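Local coordinates for protein endoglucanase (PDB 5NRM) that forms a type I cohesin domain that binds the dockerin of a family 5 cellulosomal enzyme, within a larger scaffoldin that probably also hydrolyses cellulose, at residues F3-D8 against V20-S25; S25-N30 against G86-D91; A35-T40 against L74-L79; V39-T44 against I66-D71; Y48-A53 against N96-I101. All coordinates share one frame; numbering follows the deposited sequence. Where two conformers were deposited one is given.

Contact 1 of 5, residues F3-D8 against V20-S25; sequences FNLSID and VPVKLS
Residues Phe3-Asp8 and Val20-Ser25 form the two arms of an antiparallel hairpin, held by five backbone hydrogen bonds; the shortest runs from Lys23 N to Ser6 O, 2.7 Å and nearly along the carbonyl axis. Leu5, Ile7, Val22 and Leu24 share the buried face. Leu5 keeps CG anti to its backbone N (chi1 167°), so that its CD1 lies alongside the neighbouring strand, 3.7 Å from Val22 CG1 and 3.8 Å from Leu24 CD2. Ile7 CG2, likewise anti to N, crosses Val20 obliquely and reaches Val20 CG1 at 3.5 Å. On the other face Ser25 OG takes the crowded position between N and carbonyl carbon, close against Asn4 CB (3.2 Å). Asp8 swings CG beside its own N (chi1 -73°), which brings OD2 against the CB-CG-CD side of the Pro21 ring, 3.5 Å from Pro21 CG. The Lys23 chain bends at chi3 and passes Asp8 OD1 with its CD at 3.3 Å; the ammonium stays short of a salt bridge, and a water joins it to Asp8 OD2. Strand 132-140 runs parallel along strand 4-12, strand 92-101 flanks strand 17-25, and Val113 and Ile115 of strand 110-116 pack onto Ile7 and Leu5.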
# COMPACT_ATOMS: atom_id res chain seq x y z
N PHE A 3 10.32 12.47 5.72
CA PHE A 3 9.15 11.68 5.36
C PHE A 3 9.08 10.42 6.23
O PHE A 3 10.05 9.66 6.32
CB PHE A 3 9.20 11.30 3.90
CG PHE A 3 8.01 10.50 3.40
CD1 PHE A 3 6.72 10.96 3.55
CD2 PHE A 3 8.19 9.33 2.74
CE1 PHE A 3 5.65 10.24 3.06
CE2 PHE A 3 7.17 8.62 2.23
CZ PHE A 3 5.85 9.03 2.45
N ASN A 4 7.92 10.18 6.84
CA ASN A 4 7.70 9.12 7.84
C ASN A 4 6.44 8.35 7.54
O ASN A 4 5.42 8.94 7.23
CB ASN A 4 7.54 9.71 9.25
CG ASN A 4 8.85 10.13 9.86
OD1 ASN A 4 9.48 9.37 10.59
ND2 ASN A 4 9.32 11.32 9.51
N LEU A 5 6.57 7.04 7.60
CA LEU A 5 5.45 6.09 7.63
C LEU A 5 5.40 5.51 9.03
O LEU A 5 6.35 4.86 9.47
CB LEU A 5 5.71 5.01 6.58
CG LEU A 5 4.85 3.77 6.63
CD1 LEU A 5 3.35 4.15 6.49
CD2 LEU A 5 5.22 2.66 5.64
N SER A 6 4.29 5.72 9.75
CA SER A 6 4.17 5.28 11.11
C SER A 6 2.86 4.60 11.40
O SER A 6 1.80 4.87 10.78
CB SER A 6 4.38 6.42 12.08
OG SER A 6 3.35 7.40 11.96
N ILE A 7 2.92 3.69 12.34
CA ILE A 7 1.72 3.02 12.83
C ILE A 7 1.55 3.41 14.26
O ILE A 7 2.49 3.38 15.04
CB ILE A 7 1.84 1.48 12.70
CG1 ILE A 7 2.19 1.15 11.26
CG2 ILE A 7 0.56 0.82 13.25
CD1 ILE A 7 2.39 -0.33 11.02
N ASP A 8 0.37 3.90 14.59
CA ASP A 8 0.07 4.29 15.97
C ASP A 8 0.18 3.11 16.95
O ASP A 8 0.00 1.94 16.61
CB ASP A 8 -1.31 4.92 16.14
CG ASP A 8 -1.42 6.36 15.58
OD1 ASP A 8 -0.45 6.96 15.06
OD2 ASP A 8 -2.58 6.85 15.69
N VAL A 20 -6.52 0.99 14.37
CA VAL A 20 -5.06 1.29 14.39
C VAL A 20 -4.73 2.14 13.16
O VAL A 20 -4.81 1.62 12.04
CB VAL A 20 -4.23 0.01 14.35
CG1 VAL A 20 -2.76 0.39 14.39
CG2 VAL A 20 -4.56 -0.89 15.57
N PRO A 21 -4.50 3.43 13.38
CA PRO A 21 -4.18 4.32 12.25
C PRO A 21 -2.74 4.08 11.79
O PRO A 21 -1.79 3.85 12.57
CB PRO A 21 -4.40 5.71 12.84
CG PRO A 21 -5.32 5.52 14.01
CD PRO A 21 -4.88 4.22 14.58
N VAL A 22 -2.58 4.16 10.46
CA VAL A 22 -1.28 4.20 9.76
C VAL A 22 -1.16 5.56 9.11
O VAL A 22 -2.09 6.01 8.40
CB VAL A 22 -1.22 3.09 8.67
CG1 VAL A 22 0.11 3.14 7.95
CG2 VAL A 22 -1.49 1.71 9.24
N LYS A 23 -0.08 6.26 9.40
CA LYS A 23 0.02 7.69 9.08
C LYS A 23 1.25 7.97 8.21
O LYS A 23 2.25 7.20 8.24
CB LYS A 23 0.15 8.49 10.34
CG LYS A 23 -1.06 8.38 11.25
CD LYS A 23 -0.84 9.08 12.59
CE LYS A 23 -1.41 10.45 12.47
NZ LYS A 23 -1.23 11.16 13.73
N LEU A 24 1.15 9.07 7.45
CA LEU A 24 2.27 9.67 6.72
C LEU A 24 2.50 11.03 7.30
O LEU A 24 1.57 11.79 7.63
CB LEU A 24 1.96 9.78 5.26
CG LEU A 24 1.65 8.51 4.55
CD1 LEU A 24 1.45 8.80 3.06
CD2 LEU A 24 2.74 7.44 4.73
N SER A 25 3.78 11.37 7.42
CA SER A 25 4.17 12.71 7.78
C SER A 25 5.38 13.14 6.97
O SER A 25 6.14 12.30 6.52
CB SER A 25 4.45 12.86 9.29
OG SER A 25 5.71 12.31 9.61
O HOH W 1 7.78 14.29 9.48
O HOH W 2 -3.41 9.34 15.20

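Contact 2 of 5, residues S25-N30 against G86-D91; sequences SGISKN and GYISTD
A single carboxylate grips two successive backbone N-H groups here, although neither segment is a regular helix or strand. Asp91 turns CG anti to its carbonyl carbon (chi1 -69°) and so carries the acid over the bend at Gly26. Its OD1 receives Ile27 N at 3.0 Å through the syn lone pair, whereas OD2 takes Gly26 N at 2.9 Å from above the carboxylate plane. Gly26 allows the sharp bend with a positive phi of 74°. Two N-H donors on one acid probably stabilise its charged form. Ile27 is the apolar partner: it lies antiparallel alongside the Asp91 side chain, CG1 lying 3.4 Å from Asp91 OD1, and its CD1 ends 3.8 Å from Ile88 CG2. The far side is wetter. Ser89 O accepts from two waters, one also donating to Ile27 O and the other to Ser28 O, so the loops are joined through solvent where their backbones do not meet. Beyond, Ser28 OG closes an ST turn by accepting Asn30 N (3.0 Å), and Asn30 O sits over one face of the Tyr87 ring, 4.2 Å from Tyr87 CD2. The contact ties the connection between strands 17-25 and 34-41 to the one between strands 73-79 and 92-101, at one end of the domain; Ile88 reaches inward to Ile56, and its backbone bonds to Ile32.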
# COMPACT_ATOMS: atom_id res chain seq x y z
N SER A 25 3.78 11.37 7.42
CA SER A 25 4.17 12.71 7.78
C SER A 25 5.38 13.14 6.97
O SER A 25 6.14 12.30 6.52
CB SER A 25 4.45 12.86 9.29
OG SER A 25 5.71 12.31 9.61
N GLY A 26 5.50 14.43 6.80
CA GLY A 26 6.58 15.00 5.99
C GLY A 26 6.43 14.83 4.50
O GLY A 26 7.42 14.80 3.75
N ILE A 27 5.18 14.73 4.04
CA ILE A 27 4.91 14.73 2.60
C ILE A 27 5.37 16.07 2.10
O ILE A 27 5.07 17.10 2.70
CB ILE A 27 3.43 14.54 2.32
CG1 ILE A 27 3.03 13.13 2.76
CG2 ILE A 27 3.10 14.72 0.86
CD1 ILE A 27 1.54 12.84 2.74
N SER A 28 6.17 16.05 1.02
CA SER A 28 6.68 17.30 0.37
C SER A 28 5.62 17.96 -0.52
O SER A 28 4.54 17.38 -0.75
CB SER A 28 7.90 17.02 -0.52
OG SER A 28 7.52 16.25 -1.68
N LYS A 29 5.94 19.15 -1.04
CA LYS A 29 5.05 19.78 -2.02
C LYS A 29 4.89 18.91 -3.30
O LYS A 29 3.87 19.08 -3.98
CB LYS A 29 5.51 21.21 -2.38
CG LYS A 29 5.25 22.19 -1.23
CD LYS A 29 5.94 23.53 -1.51
CE LYS A 29 6.05 24.31 -0.21
NZ LYS A 29 5.88 25.75 -0.44
N ASN A 30 5.77 17.91 -3.53
CA ASN A 30 5.60 16.97 -4.65
C ASN A 30 4.58 15.90 -4.39
O ASN A 30 4.17 15.16 -5.28
CB ASN A 30 6.93 16.35 -5.05
CG ASN A 30 7.92 17.38 -5.53
OD1 ASN A 30 7.55 18.36 -6.14
ND2 ASN A 30 9.18 17.18 -5.25
N GLY A 86 -4.31 14.32 -8.49
CA GLY A 86 -4.90 13.51 -7.41
C GLY A 86 -3.93 12.98 -6.39
O GLY A 86 -4.16 11.99 -5.68
N TYR A 87 -2.71 13.53 -6.37
CA TYR A 87 -1.76 13.11 -5.36
C TYR A 87 -2.20 13.57 -3.96
O TYR A 87 -2.95 14.54 -3.80
CB TYR A 87 -0.33 13.58 -5.64
CG TYR A 87 -0.17 15.00 -6.02
CD1 TYR A 87 -0.35 15.39 -7.34
CD2 TYR A 87 0.09 15.96 -5.07
CE1 TYR A 87 -0.22 16.73 -7.71
CE2 TYR A 87 0.22 17.27 -5.41
CZ TYR A 87 0.06 17.66 -6.70
OH TYR A 87 0.19 19.01 -6.95
N ILE A 88 -1.69 12.84 -2.98
CA ILE A 88 -1.94 13.11 -1.54
C ILE A 88 -0.99 14.20 -1.18
O ILE A 88 0.20 14.17 -1.49
CB ILE A 88 -1.71 11.86 -0.67
CG1 ILE A 88 -2.68 10.77 -1.01
CG2 ILE A 88 -1.69 12.26 0.80
CD1 ILE A 88 -2.31 9.44 -0.49
N SER A 89 -1.49 15.26 -0.54
CA SER A 89 -0.72 16.44 -0.25
C SER A 89 -0.57 16.77 1.26
O SER A 89 0.34 17.52 1.68
CB SER A 89 -1.44 17.64 -0.90
OG SER A 89 -2.83 17.64 -0.47
N THR A 90 -1.41 16.12 2.06
CA THR A 90 -1.57 16.49 3.46
C THR A 90 -1.16 15.33 4.34
O THR A 90 -1.52 14.20 4.11
CB THR A 90 -3.06 16.82 3.70
OG1 THR A 90 -3.35 17.95 2.88
CG2 THR A 90 -3.32 17.17 5.17
N ASP A 91 -0.37 15.66 5.34
CA ASP A 91 0.02 14.69 6.33
C ASP A 91 -1.19 14.27 7.17
O ASP A 91 -2.08 15.09 7.46
CB ASP A 91 1.07 15.29 7.28
CG ASP A 91 2.44 15.54 6.63
OD1 ASP A 91 2.62 15.03 5.54
OD2 ASP A 91 3.32 16.22 7.32
O HOH W 3 2.27 18.14 3.53
O HOH W 4 1.89 18.37 -0.28

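Contact 3 of 5, residues A35-T40 against L74-L79; sequences ADFTVT and LKVLFL
Six backbone hydrogen bonds join antiparallel strands 34-41 and 73-79, two in each of the hydrogen-bonded pairs Ala35-Phe78, Phe37-Val76 and Val39-Leu74. Their geometry is uneven. Donors from 35-40 approach above the carbonyl planes, as where Phe37 N meets Val76 O at 3.2 Å, while Val76 N and Leu74 N come nearly along the C=O axes, Leu74 N reaching Val39 O at 2.8 Å. Thr38 CA also lies 3.2 Å from Leu74 O. The apolar contacts are on the face with Ala35, Phe37, Val39, Leu74, Val76 and Phe78. The Phe37 ring, with CG in the crowded position between N and carbonyl carbon (chi1 57°), lies alongside Val76, whose CB stands over one ring face in a CH-pi contact, 4.1 Å from the centroid; Val39 CG2 lies at the ring's edge, in its plane. These residues line the interior of the cohesin beta sandwich, where Phe94 of strand 92-101 packs on Ala35, Val76 and Phe78. The face with Asp36, Thr38, Lys75 and Leu77 is mixed and turned to the dockerin. Lys75, bent at chi2 and chi3, curls back beside Thr38 until NZ donates to Thr38 OG1 at 2.9 Å. Asp36, its CG also in the crowded position (chi1 70°), has OD1 hydrogen-bonded to Ser13 of the dockerin chain, and Leu60 of that chain packs on Lys75 and Leu77.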
# COMPACT_ATOMS: atom_id res chain seq x y z
N ALA A 35 1.73 4.32 -3.56
CA ALA A 35 2.23 3.66 -2.34
C ALA A 35 1.98 2.20 -2.40
O ALA A 35 0.89 1.80 -2.87
CB ALA A 35 1.60 4.25 -1.10
N ASP A 36 2.90 1.38 -1.86
CA ASP A 36 2.63 0.00 -1.59
C ASP A 36 3.43 -0.45 -0.42
O ASP A 36 4.62 -0.19 -0.35
CB ASP A 36 2.84 -0.94 -2.82
CG ASP A 36 4.30 -1.11 -3.21
OD1 ASP A 36 4.77 -0.17 -3.82
OD2 ASP A 36 4.91 -2.14 -2.87
N PHE A 37 2.81 -1.22 0.44
CA PHE A 37 3.55 -1.79 1.59
C PHE A 37 2.73 -2.88 2.21
O PHE A 37 1.53 -3.02 1.92
CB PHE A 37 3.98 -0.73 2.62
CG PHE A 37 2.87 0.10 3.20
CD1 PHE A 37 2.10 -0.31 4.26
CD2 PHE A 37 2.54 1.33 2.62
CE1 PHE A 37 1.11 0.50 4.79
CE2 PHE A 37 1.59 2.16 3.13
CZ PHE A 37 0.84 1.73 4.22
N THR A 38 3.44 -3.68 3.02
CA THR A 38 2.85 -4.80 3.73
C THR A 38 2.77 -4.38 5.19
O THR A 38 3.69 -3.82 5.74
CB THR A 38 3.73 -6.03 3.63
OG1 THR A 38 3.83 -6.45 2.28
CG2 THR A 38 3.19 -7.24 4.42
N VAL A 39 1.63 -4.73 5.83
CA VAL A 39 1.43 -4.61 7.29
C VAL A 39 1.24 -5.98 7.90
O VAL A 39 0.39 -6.72 7.45
CB VAL A 39 0.23 -3.71 7.66
CG1 VAL A 39 0.10 -3.63 9.18
CG2 VAL A 39 0.34 -2.35 7.03
N THR A 40 2.07 -6.32 8.84
CA THR A 40 1.94 -7.53 9.66
C THR A 40 1.32 -7.16 10.98
O THR A 40 1.50 -6.06 11.49
CB THR A 40 3.22 -8.34 9.78
OG1 THR A 40 4.22 -7.52 10.33
CG2 THR A 40 3.63 -8.82 8.42
N LEU A 74 -1.30 -8.03 5.72
CA LEU A 74 -2.07 -7.13 4.89
C LEU A 74 -1.17 -6.53 3.79
O LEU A 74 0.00 -6.26 4.04
CB LEU A 74 -2.67 -5.99 5.71
CG LEU A 74 -3.43 -6.36 6.98
CD1 LEU A 74 -3.87 -5.14 7.74
CD2 LEU A 74 -4.61 -7.32 6.67
N LYS A 75 -1.80 -6.29 2.64
CA LYS A 75 -1.16 -5.57 1.53
C LYS A 75 -1.93 -4.29 1.32
O LYS A 75 -3.18 -4.32 1.30
CB LYS A 75 -1.19 -6.45 0.26
CG LYS A 75 -0.71 -7.87 0.45
CD LYS A 75 0.75 -7.99 0.84
CE LYS A 75 1.68 -7.36 -0.18
NZ LYS A 75 3.09 -7.84 -0.18
N VAL A 76 -1.21 -3.17 1.15
CA VAL A 76 -1.80 -1.87 1.06
C VAL A 76 -1.36 -1.27 -0.27
O VAL A 76 -0.17 -1.40 -0.63
CB VAL A 76 -1.42 -0.97 2.19
CG1 VAL A 76 -2.15 0.36 2.11
CG2 VAL A 76 -1.82 -1.65 3.54
N LEU A 77 -2.25 -0.60 -1.02
CA LEU A 77 -1.90 -0.05 -2.31
C LEU A 77 -2.63 1.28 -2.49
O LEU A 77 -3.87 1.36 -2.27
CB LEU A 77 -2.36 -1.02 -3.42
CG LEU A 77 -2.10 -0.54 -4.86
CD1 LEU A 77 -0.64 -0.47 -5.17
CD2 LEU A 77 -2.71 -1.57 -5.79
N PHE A 78 -1.96 2.29 -3.03
CA PHE A 78 -2.56 3.55 -3.42
C PHE A 78 -1.96 3.99 -4.77
O PHE A 78 -0.74 3.87 -5.00
CB PHE A 78 -2.29 4.68 -2.39
CG PHE A 78 -2.65 6.05 -2.85
CD1 PHE A 78 -4.00 6.52 -2.88
CD2 PHE A 78 -1.67 6.87 -3.35
CE1 PHE A 78 -4.29 7.77 -3.37
CE2 PHE A 78 -1.96 8.17 -3.83
CZ PHE A 78 -3.28 8.61 -3.89
N LEU A 79 -2.80 4.55 -5.65
CA LEU A 79 -2.32 5.27 -6.81
C LEU A 79 -3.28 6.38 -7.16
O LEU A 79 -4.51 6.15 -7.14
CB LEU A 79 -2.28 4.25 -7.99
CG LEU A 79 -1.84 4.84 -9.36
CD1 LEU A 79 -0.38 5.32 -9.35
CD2 LEU A 79 -2.09 3.87 -10.49

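Contact 4 of 5, residues V39-T44 against I66-D71; sequences VTYDAT and INKESD
Two different first torsions bring Tyr41 and Lys68 together. Tyr41 holds CG in the crowded position between its backbone N and carbonyl carbon (chi1 64°), with the ring set nearly perpendicular at chi2 89°, while Lys68 puts CG anti to its N (chi1 180°) and runs extended to its end. The two side chains cross at about a right angle, and the touch is made at the phenol tip: Tyr41 OH lies 3.5 Å from Lys68 CE and 3.8 Å from Lys68 CD. Tyr41 OH is hydrogen-bonded with the backbone N of Gly72, just beyond Asp71. The ammonium passes on to Asp71, Lys68 NZ meeting Asp71 OD1 at 2.8 Å, nearly along the C-O axis, in a salt bridge that ties the end of strand 64-70 to its turn. Ala43 CB comes only loosely near, 4.4 Å from Asp71 CB. Asp42 OD1 accepts twice from Thr44: from Thr44 OG1 at 2.6 Å through the syn lone pair, and from Thr44 N at 2.9 Å. The ring of Tyr41 meets that of Phe99, and on the outer surface Asn67 donates to Leu60 O of the dockerin chain. Together the pieces are an Asx turn at Asp42, closing strand 34-41, set against the tip of the hairpin of strands 64-70 and 73-79, where Glu69 and Ser70 stand across from the single Lys73 in a classic beta bulge.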
# COMPACT_ATOMS: atom_id res chain seq x y z
N VAL A 39 1.63 -4.73 5.83
CA VAL A 39 1.43 -4.61 7.29
C VAL A 39 1.24 -5.98 7.90
O VAL A 39 0.39 -6.72 7.45
CB VAL A 39 0.23 -3.71 7.66
CG1 VAL A 39 0.10 -3.63 9.18
CG2 VAL A 39 0.34 -2.35 7.03
N THR A 40 2.07 -6.32 8.84
CA THR A 40 1.94 -7.53 9.66
C THR A 40 1.32 -7.16 10.98
O THR A 40 1.50 -6.06 11.49
CB THR A 40 3.22 -8.34 9.78
OG1 THR A 40 4.22 -7.52 10.33
CG2 THR A 40 3.63 -8.82 8.42
N TYR A 41 0.59 -8.11 11.55
CA TYR A 41 -0.04 -7.91 12.88
C TYR A 41 -0.02 -9.21 13.62
O TYR A 41 -0.04 -10.32 13.02
CB TYR A 41 -1.42 -7.28 12.73
CG TYR A 41 -2.40 -8.15 11.99
CD1 TYR A 41 -3.21 -9.10 12.68
CD2 TYR A 41 -2.54 -8.06 10.61
CE1 TYR A 41 -4.06 -9.94 11.99
CE2 TYR A 41 -3.39 -8.89 9.93
CZ TYR A 41 -4.18 -9.83 10.60
OH TYR A 41 -5.03 -10.71 9.91
N ASP A 42 -0.12 -9.10 14.93
CA ASP A 42 -0.08 -10.33 15.77
C ASP A 42 -1.46 -11.00 15.75
O ASP A 42 -2.41 -10.60 16.48
CB ASP A 42 0.31 -9.97 17.20
CG ASP A 42 0.40 -11.15 18.12
OD1 ASP A 42 -0.00 -12.26 17.71
OD2 ASP A 42 0.90 -10.94 19.26
N ALA A 43 -1.58 -12.00 14.88
CA ALA A 43 -2.90 -12.62 14.67
C ALA A 43 -3.23 -13.51 15.85
O ALA A 43 -4.38 -13.93 15.93
CB ALA A 43 -2.95 -13.42 13.38
N THR A 44 -2.32 -13.76 16.81
CA THR A 44 -2.72 -14.53 17.98
C THR A 44 -3.55 -13.69 18.93
O THR A 44 -4.23 -14.25 19.79
CB THR A 44 -1.51 -15.07 18.76
OG1 THR A 44 -0.84 -14.02 19.49
CG2 THR A 44 -0.61 -15.83 17.86
N ILE A 66 -6.83 -2.22 0.30
CA ILE A 66 -6.18 -3.00 1.32
C ILE A 66 -6.75 -4.41 1.27
O ILE A 66 -7.99 -4.57 1.18
CB ILE A 66 -6.30 -2.29 2.71
CG1 ILE A 66 -5.39 -2.96 3.73
CG2 ILE A 66 -7.75 -2.16 3.13
CD1 ILE A 66 -5.13 -2.11 4.97
N ASN A 67 -5.91 -5.42 1.32
CA ASN A 67 -6.36 -6.81 1.27
C ASN A 67 -5.63 -7.64 2.31
O ASN A 67 -4.43 -7.48 2.52
CB ASN A 67 -6.12 -7.38 -0.12
CG ASN A 67 -6.55 -8.82 -0.25
OD1 ASN A 67 -7.71 -9.13 0.00
ND2 ASN A 67 -5.66 -9.68 -0.63
N LYS A 68 -6.37 -8.50 3.01
CA LYS A 68 -5.73 -9.48 3.88
C LYS A 68 -5.22 -10.61 3.03
O LYS A 68 -6.01 -11.42 2.49
CB LYS A 68 -6.73 -10.00 4.93
CG LYS A 68 -6.07 -11.04 5.84
CD LYS A 68 -7.07 -11.62 6.85
CE LYS A 68 -6.52 -12.83 7.55
NZ LYS A 68 -7.69 -13.64 8.00
N GLU A 69 -3.91 -10.72 2.90
CA GLU A 69 -3.33 -11.79 2.06
C GLU A 69 -3.41 -13.14 2.81
O GLU A 69 -3.72 -14.22 2.24
CB GLU A 69 -1.89 -11.48 1.66
CG GLU A 69 -1.20 -12.62 0.93
CD GLU A 69 0.20 -12.24 0.51
OE1 GLU A 69 0.36 -11.09 0.18
OE2 GLU A 69 1.10 -13.12 0.57
N SER A 70 -3.14 -13.10 4.09
CA SER A 70 -3.14 -14.31 4.96
C SER A 70 -3.24 -13.81 6.41
O SER A 70 -3.15 -12.64 6.68
CB SER A 70 -1.89 -15.18 4.77
OG SER A 70 -0.71 -14.44 4.97
N ASP A 71 -3.38 -14.74 7.35
CA ASP A 71 -3.57 -14.36 8.75
C ASP A 71 -2.31 -13.64 9.14
O ASP A 71 -1.19 -14.18 8.98
CB ASP A 71 -3.75 -15.60 9.64
CG ASP A 71 -5.09 -16.30 9.45
OD1 ASP A 71 -6.04 -15.63 8.97
OD2 ASP A 71 -5.20 -17.50 9.89

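Contact 5 of 5, residues Y48-A53 against N96-I101; sequences YISGDA and NLNFNI
The close packing lies on the inner face of this antiparallel pair, and a row of amides, hydroxyl and carboxylate makes up the outer one. Inside, Tyr48 keeps CG anti to its N (chi1 -179°), so that the ring crosses Phe99 obliquely and turns its edge toward the Phe99 face, an offset edge-to-face pair with planes at 66° and Tyr48 CD1 3.8 Å from Phe99 CE1. Ser50 N lies over the centre of the phenol ring. At this point the strand makes a classic beta bulge: two residues, Ile49 and Ser50, stand across from the single Asn98, whose O accepts Ile49 N at 2.9 Å and, only weakly, Ser50 N at 3.3 Å. Regular pairing resumes at Ser50-Asn98. On the looser outer side the Asn98 amide, with CG beside its backbone N (chi1 -53°), donates through ND2 in two directions, to Ser50 OG at 2.8 Å and to Asp52 OD2 at 3.1 Å. Both acceptors lie near the amide plane, but Asp52 is met from above its carboxylate. At one end a water donates to Ala53 O and Asn96 OD1; at the other Ile49 CD1 rests 3.3 Å from Asn100 ND2, which is hydrogen-bonded to Glu47. With both ND2 hydrogens of Asn98 spent on acceptors of the opposite strand, the amide's rotation is fixed, and the nearby donor probably helps Asp52 to remain charged.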
# COMPACT_ATOMS: atom_id res chain seq x y z
N TYR A 48 -8.33 -9.40 12.15
CA TYR A 48 -8.59 -8.35 11.15
C TYR A 48 -9.96 -8.40 10.61
O TYR A 48 -10.42 -9.45 10.17
CB TYR A 48 -7.58 -8.45 10.04
CG TYR A 48 -7.72 -7.40 8.97
CD1 TYR A 48 -7.30 -6.11 9.20
CD2 TYR A 48 -8.24 -7.73 7.70
CE1 TYR A 48 -7.35 -5.16 8.24
CE2 TYR A 48 -8.30 -6.75 6.74
CZ TYR A 48 -7.81 -5.49 7.00
OH TYR A 48 -7.87 -4.59 5.92
N ILE A 49 -10.64 -7.25 10.64
CA ILE A 49 -12.00 -7.14 10.13
C ILE A 49 -12.05 -6.39 8.77
O ILE A 49 -12.63 -6.87 7.77
CB ILE A 49 -12.91 -6.47 11.16
CG1 ILE A 49 -12.92 -7.38 12.42
CG2 ILE A 49 -14.32 -6.25 10.61
CD1 ILE A 49 -13.50 -8.76 12.25
N SER A 50 -11.40 -5.24 8.72
CA SER A 50 -11.42 -4.43 7.49
C SER A 50 -10.37 -3.35 7.60
O SER A 50 -9.79 -3.08 8.68
CB SER A 50 -12.82 -3.76 7.34
OG SER A 50 -13.04 -2.81 8.39
N GLY A 51 -10.15 -2.68 6.48
CA GLY A 51 -9.21 -1.60 6.40
C GLY A 51 -9.75 -0.53 5.51
O GLY A 51 -10.23 -0.85 4.41
N ASP A 52 -9.68 0.70 6.00
CA ASP A 52 -10.26 1.85 5.32
C ASP A 52 -9.24 2.89 5.00
O ASP A 52 -8.31 3.14 5.73
CB ASP A 52 -11.37 2.46 6.20
CG ASP A 52 -12.56 1.54 6.39
OD1 ASP A 52 -13.04 1.03 5.35
OD2 ASP A 52 -12.99 1.40 7.54
N ALA A 53 -9.49 3.60 3.92
CA ALA A 53 -8.63 4.73 3.52
C ALA A 53 -8.73 5.80 4.60
O ALA A 53 -9.81 6.02 5.13
CB ALA A 53 -9.09 5.30 2.22
N ASN A 96 -6.88 3.27 8.14
CA ASN A 96 -7.42 2.83 9.46
C ASN A 96 -7.63 1.33 9.40
O ASN A 96 -8.44 0.88 8.57
CB ASN A 96 -8.73 3.57 9.73
CG ASN A 96 -8.48 5.06 9.95
OD1 ASN A 96 -8.98 5.95 9.14
ND2 ASN A 96 -7.74 5.36 10.97
N LEU A 97 -6.96 0.59 10.29
CA LEU A 97 -7.03 -0.82 10.31
C LEU A 97 -8.00 -1.18 11.44
O LEU A 97 -7.75 -0.83 12.58
CB LEU A 97 -5.65 -1.40 10.51
CG LEU A 97 -4.57 -0.97 9.52
CD1 LEU A 97 -3.25 -1.65 9.96
CD2 LEU A 97 -4.97 -1.28 8.07
N ASN A 98 -9.02 -1.93 11.11
CA ASN A 98 -10.05 -2.33 12.10
C ASN A 98 -9.91 -3.78 12.51
O ASN A 98 -9.97 -4.68 11.68
CB ASN A 98 -11.43 -2.09 11.49
CG ASN A 98 -11.60 -0.69 10.99
OD1 ASN A 98 -11.46 0.23 11.77
ND2 ASN A 98 -12.00 -0.54 9.71
N PHE A 99 -9.61 -4.00 13.78
CA PHE A 99 -9.50 -5.31 14.38
C PHE A 99 -10.55 -5.53 15.47
O PHE A 99 -10.98 -4.60 16.12
CB PHE A 99 -8.12 -5.41 15.06
CG PHE A 99 -6.96 -5.28 14.10
CD1 PHE A 99 -6.53 -6.36 13.33
CD2 PHE A 99 -6.33 -4.03 13.97
CE1 PHE A 99 -5.40 -6.18 12.51
CE2 PHE A 99 -5.22 -3.88 13.18
CZ PHE A 99 -4.80 -4.96 12.40
N ASN A 100 -10.83 -6.81 15.77
CA ASN A 100 -11.40 -7.21 17.04
C ASN A 100 -10.25 -7.81 17.86
O ASN A 100 -9.47 -8.60 17.33
CB ASN A 100 -12.46 -8.26 16.80
CG ASN A 100 -13.74 -7.71 16.22
OD1 ASN A 100 -14.09 -6.55 16.42
ND2 ASN A 100 -14.42 -8.53 15.46
N ILE A 101 -10.11 -7.40 19.12
CA ILE A 101 -9.14 -7.92 19.99
C ILE A 101 -9.68 -9.20 20.57
O ILE A 101 -10.75 -9.18 21.23
CB ILE A 101 -8.82 -6.92 21.12
CG1 ILE A 101 -8.35 -5.58 20.56
CG2 ILE A 101 -7.70 -7.49 22.00
CD1 ILE A 101 -8.29 -4.45 21.54
O HOH W 5 -11.34 5.45 7.77

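Overall arrangement
The contacts pass from interior to rim of one cohesin domain. Contact 3 is the most buried and contact 1 partly so; both are regular strand pairs whose apolar faces meet within the sandwich, Phe37 touching Val22 and Leu5. Contacts 4 and 5 lie nearer the surface, and contact 2 lies among loops. Strand 34-41 serves contacts 3 and 4, which share Val39 and Thr40, while Ser25 links contacts 1 and 2. Contact 1 joins contact 5 where Val20 and Leu97 pair through their backbones. Chemistry follows place: backbone bonds and hydrocarbon prevail in contacts 1 and 3, a carboxylate grip and bridging waters in contact 2, a phenol tip, salt bridge and Asx turn in contact 4. The dockerin reaches contacts 3 and 4.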